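Local coordinates for vacuolar aminopeptidase 1 (Saccharomyces cerevisiae, PDB 5JGF), which removes amino acids, preferably neutral or hydrophobic ones, from the N-terminus of peptides and proteins as a zinc-dependent dodecameric enzyme of the yeast vacuole, at residues Ser446-Val449 and Gly450-Val453; Lys461-Arg464 and Ser465-Glu469. All blocks are in the same frame, centred on the assembly; numbering follows the deposited sequence.

Contact 1 of 2, residues Ser446-Val449 and Gly450-Val453; sequences SKDV and GLGV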
loop_
_atom_site.group_PDB
_atom_site.type_symbol
_atom_site.label_atom_id
_atom_site.label_comp_id
_atom_site.label_asym_id
_atom_site.label_seq_id
_atom_site.Cartn_x
_atom_site.Cartn_y
_atom_site.Cartn_z
ATOM N N SER D 446 -48.200 -4.601 10.760
ATOM C CA SER D 446 -49.326 -3.890 11.365
ATOM C C SER D 446 -50.131 -4.790 12.317
ATOM O O SER D 446 -50.840 -4.290 13.191
ATOM C CB SER D 446 -50.240 -3.323 10.278
ATOM O OG SER D 446 -50.692 -4.342 9.403
ATOM N N LYS D 447 -50.024 -6.105 12.150
ATOM C CA LYS D 447 -50.720 -7.062 13.018
ATOM C C LYS D 447 -49.858 -7.540 14.192
ATOM O O LYS D 447 -50.356 -8.163 15.131
ATOM C CB LYS D 447 -51.141 -8.314 12.226
ATOM C CG LYS D 447 -52.394 -8.208 11.375
ATOM C CD LYS D 447 -52.922 -9.609 11.022
ATOM C CE LYS D 447 -53.216 -10.419 12.291
ATOM N NZ LYS D 447 -53.938 -11.688 11.981
ATOM N N ASP D 448 -48.563 -7.255 14.139
ATOM C CA ASP D 448 -47.654 -7.725 15.175
ATOM C C ASP D 448 -47.851 -7.228 16.603
ATOM O O ASP D 448 -47.571 -7.959 17.552
ATOM C CB ASP D 448 -46.210 -7.522 14.709
ATOM C CG ASP D 448 -45.801 -8.562 13.676
ATOM O OD1 ASP D 448 -45.229 -8.202 12.625
ATOM O OD2 ASP D 448 -46.066 -9.757 13.920
ATOM N N VAL D 449 -48.336 -6.006 16.779
ATOM C CA VAL D 449 -48.585 -5.521 18.134
ATOM C C VAL D 449 -49.656 -6.436 18.739
ATOM O O VAL D 449 -49.499 -6.953 19.847
ATOM C CB VAL D 449 -49.108 -4.065 18.135
ATOM C CG1 VAL D 449 -49.493 -3.652 19.550
ATOM C CG2 VAL D 449 -48.036 -3.127 17.591
ATOM N N GLY D 450 -50.731 -6.650 17.984
ATOM C CA GLY D 450 -51.814 -7.502 18.447
ATOM C C GLY D 450 -51.404 -8.948 18.656
ATOM O O GLY D 450 -51.804 -9.578 19.636
ATOM N N LEU D 451 -50.611 -9.490 17.736
ATOM C CA LEU D 451 -50.168 -10.873 17.867
ATOM C C LEU D 451 -49.267 -11.007 19.095
ATOM O O LEU D 451 -49.256 -12.048 19.758
ATOM C CB LEU D 451 -49.428 -11.314 16.599
ATOM C CG LEU D 451 -50.310 -11.431 15.346
ATOM C CD1 LEU D 451 -49.440 -11.642 14.117
ATOM C CD2 LEU D 451 -51.293 -12.585 15.508
ATOM N N GLY D 452 -48.520 -9.947 19.396
ATOM C CA GLY D 452 -47.644 -9.960 20.554
ATOM C C GLY D 452 -48.464 -9.993 21.832
ATOM O O GLY D 452 -48.222 -10.813 22.722
ATOM N N VAL D 453 -49.441 -9.095 21.923
ATOM C CA VAL D 453 -50.315 -9.041 23.091
ATOM C C VAL D 453 -50.977 -10.402 23.295
ATOM O O VAL D 453 -51.038 -10.918 24.412
ATOM C CB VAL D 453 -51.425 -7.981 22.915
ATOM C CG1 VAL D 453 -52.433 -8.080 24.063
ATOM C CG2 VAL D 453 -50.813 -6.586 22.876
HETATM O O HOH W 1 -51.807 -5.008 15.719
#

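Contact 2 of 2, residues Lys461-Arg464 and Ser465-Glu469; sequences KHWR and SVYDE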
loop_
_atom_site.group_PDB
_atom_site.type_symbol
_atom_site.label_atom_id
_atom_site.label_comp_id
_atom_site.label_asym_id
_atom_site.label_seq_id
_atom_site.Cartn_x
_atom_site.Cartn_y
_atom_site.Cartn_z
ATOM N N LYS D 461 -51.705 -16.655 31.245
ATOM C CA LYS D 461 -52.793 -17.586 31.507
ATOM C C LYS D 461 -52.361 -19.041 31.641
ATOM O O LYS D 461 -52.812 -19.743 32.548
ATOM C CB LYS D 461 -53.838 -17.514 30.393
ATOM C CG LYS D 461 -54.697 -16.273 30.374
ATOM C CD LYS D 461 -55.636 -16.325 29.176
ATOM C CE LYS D 461 -56.603 -15.158 29.162
ATOM N NZ LYS D 461 -57.441 -15.159 27.927
ATOM N N HIS D 462 -51.468 -19.489 30.762
ATOM C CA HIS D 462 -51.081 -20.894 30.752
ATOM C C HIS D 462 -49.645 -21.343 31.035
ATOM O O HIS D 462 -49.383 -22.544 31.021
ATOM C CB HIS D 462 -51.508 -21.494 29.409
ATOM C CG HIS D 462 -52.899 -21.120 28.996
ATOM N ND1 HIS D 462 -53.170 -20.448 27.823
ATOM C CD2 HIS D 462 -54.093 -21.321 29.600
ATOM C CE1 HIS D 462 -54.473 -20.252 27.722
ATOM N NE2 HIS D 462 -55.057 -20.773 28.788
ATOM N N TRP D 463 -48.715 -20.431 31.295
ATOM C CA TRP D 463 -47.339 -20.877 31.520
ATOM C C TRP D 463 -47.176 -21.853 32.686
ATOM O O TRP D 463 -46.419 -22.819 32.588
ATOM C CB TRP D 463 -46.390 -19.689 31.726
ATOM C CG TRP D 463 -46.367 -19.154 33.122
ATOM C CD1 TRP D 463 -47.166 -18.178 33.643
ATOM C CD2 TRP D 463 -45.524 -19.595 34.190
ATOM N NE1 TRP D 463 -46.871 -17.984 34.971
ATOM C CE2 TRP D 463 -45.870 -18.843 35.333
ATOM C CE3 TRP D 463 -44.510 -20.558 34.293
ATOM C CZ2 TRP D 463 -45.234 -19.021 36.569
ATOM C CZ3 TRP D 463 -43.877 -20.735 35.522
ATOM C CH2 TRP D 463 -44.245 -19.968 36.644
ATOM N N ARG D 464 -47.877 -21.605 33.788
ATOM C CA ARG D 464 -47.757 -22.478 34.954
ATOM C C ARG D 464 -48.200 -23.901 34.620
ATOM O O ARG D 464 -47.503 -24.865 34.940
ATOM C CB ARG D 464 -48.581 -21.924 36.124
ATOM C CG ARG D 464 -48.396 -22.663 37.454
ATOM C CD ARG D 464 -46.946 -22.649 37.938
ATOM N NE ARG D 464 -46.187 -23.797 37.450
ATOM C CZ ARG D 464 -44.883 -23.980 37.642
ATOM N NH1 ARG D 464 -44.167 -23.087 38.313
ATOM N NH2 ARG D 464 -44.293 -25.071 37.172
ATOM N N SER D 465 -49.347 -24.024 33.960
ATOM C CA SER D 465 -49.878 -25.331 33.584
ATOM C C SER D 465 -48.959 -26.071 32.615
ATOM O O SER D 465 -48.812 -27.290 32.696
ATOM C CB SER D 465 -51.264 -25.177 32.954
ATOM O OG SER D 465 -51.777 -26.435 32.554
ATOM N N VAL D 466 -48.344 -25.334 31.696
ATOM C CA VAL D 466 -47.442 -25.945 30.725
ATOM C C VAL D 466 -46.120 -26.372 31.357
ATOM O O VAL D 466 -45.638 -27.479 31.114
ATOM C CB VAL D 466 -47.139 -24.981 29.549
ATOM C CG1 VAL D 466 -46.065 -25.578 28.647
ATOM C CG2 VAL D 466 -48.405 -24.726 28.750
ATOM N N TYR D 467 -45.536 -25.499 32.172
ATOM C CA TYR D 467 -44.264 -25.817 32.804
ATOM C C TYR D 467 -44.410 -27.005 33.750
ATOM O O TYR D 467 -43.434 -27.686 34.050
ATOM C CB TYR D 467 -43.715 -24.592 33.547
ATOM C CG TYR D 467 -42.224 -24.651 33.840
ATOM C CD1 TYR D 467 -41.339 -25.279 32.957
ATOM C CD2 TYR D 467 -41.693 -24.027 34.966
ATOM C CE1 TYR D 467 -39.961 -25.279 33.191
ATOM C CE2 TYR D 467 -40.319 -24.018 35.207
ATOM C CZ TYR D 467 -39.460 -24.645 34.315
ATOM O OH TYR D 467 -38.103 -24.625 34.546
ATOM N N ASP D 468 -45.631 -27.257 34.211
ATOM C CA ASP D 468 -45.876 -28.394 35.101
ATOM C C ASP D 468 -45.596 -29.710 34.381
ATOM O O ASP D 468 -45.150 -30.683 34.996
ATOM C CB ASP D 468 -47.325 -28.416 35.590
ATOM C CG ASP D 468 -47.596 -27.401 36.681
ATOM O OD1 ASP D 468 -46.642 -26.983 37.365
ATOM O OD2 ASP D 468 -48.779 -27.039 36.864
ATOM N N GLU D 469 -45.867 -29.727 33.076
ATOM C CA GLU D 469 -45.663 -30.910 32.250
ATOM C C GLU D 469 -44.200 -31.321 32.119
ATOM O O GLU D 469 -43.906 -32.441 31.715
ATOM C CB GLU D 469 -46.266 -30.695 30.847
ATOM C CG GLU D 469 -47.775 -30.488 30.813
ATOM C CD GLU D 469 -48.526 -31.615 31.520
ATOM O OE1 GLU D 469 -47.986 -32.734 31.615
ATOM O OE2 GLU D 469 -49.665 -31.414 31.979
HETATM O O HOH W 2 -51.450 -21.962 34.034
#

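Contact 1 of 2, residues Ser446-Val449 and Gly450-Val453
The D448 carboxylate, the one flat side-chain group here, meets L451 through a single oxygen: OD2 lies 3.9 Å from L451 CD1, and the two side chains pass at a slant. Its other oxygen, OD1, accepts a hydrogen bond from N366 N and a weak one from G445 N. This is the opening of the C-terminal helix 448-468, and its evidence is three successive i to i+4 backbone bonds. L451 N reaches K447 O at 2.9 Å and V453 N reaches V449 O at 3.0 Å (N-H...O 167°), whereas the bond from G452 N to D448 O is more bent (146°). One step earlier, a water stands in for the direct bond, donating to S446 O at 2.8 Å and accepting from G450 N at 3.0 Å.

L451 carries most of the side-chain contact. With CG anti to its carbonyl carbon (chi1 -68°), CG comes within 3.3 Å of K447 O, while CD1 lies 4.2 Å from K447 CB. An alanine here lacks CG and both methyls, and the contacts with K447 CB and D448 OD2 would probably be lost, along with the packing on Y8, whose ring also receives the K447 side chain in a cation-pi contact. The buried V449 packs instead on I11 and F15 of helix 7-21 and on L265 and F268 of helix 261-278. V453 follows it onto A269 and I272, its CG2 methyl only 3.3 Å from V449 O.

Contact 2 of 2, residues Lys461-Arg464 and Ser465-Glu469
S465 meets K461 through water on the C-terminal part of helix 448-468, where i to i+4 backbone bonds run beside a salt bridge of the same spacing: its N donates to a water that in turn donates to K461 O, while its CB packs near H462 O. V466 follows with a direct helical bond, N to H462 O at 3.1 Å, and its CG2 rests against the same oxygen. Y467 N binds W463 O at 2.9 Å; its ring puts CD2 at the edge of the indole, 4.0 Å from W463 CZ3, and 3.6 Å from R464 NH2. D468 completes the salt bridge: OD1 lies 3.0 Å from R464 NH2 and 3.2 Å from R464 NE, both hydrogen bonds weak, with the two flat groups 20° apart. Bends at chi2 (59°) and chi3 (-90°) fold the arginine chain back to this oxygen, while NH1 makes its stronger bond to K83 O. E469 N returns to V466 O at 3.0 Å, and its backbone also bonds to a second subunit. In the fold, W463 and Y467 lie on I339 of strand 339-347, Y467 also touches L388 of helix 383-396, and S465 and V466 touch R395 of that helix.

How the contacts relate
Leaving strand 442-445, the chain enters helix 448-468, and both contacts lie along it in series: contact 1 finishes before contact 2 begins. Each joins consecutive segments through i to i+4 contacts, so neither closes a loop and they neither nest nor cross. Their centres are 23 Å apart and their nearest atoms about 8 Å apart, without touching. Contact 1 sets the start of the helix against helices 7-21 and 261-278. Contact 2, near its far end, meets helix 383-396 and strand 339-347 of the mixed sheet, the strand that also carries the zinc ligand D344. The helix thus runs from a place where no other chain touches it to one where a second subunit of the dodecamer does.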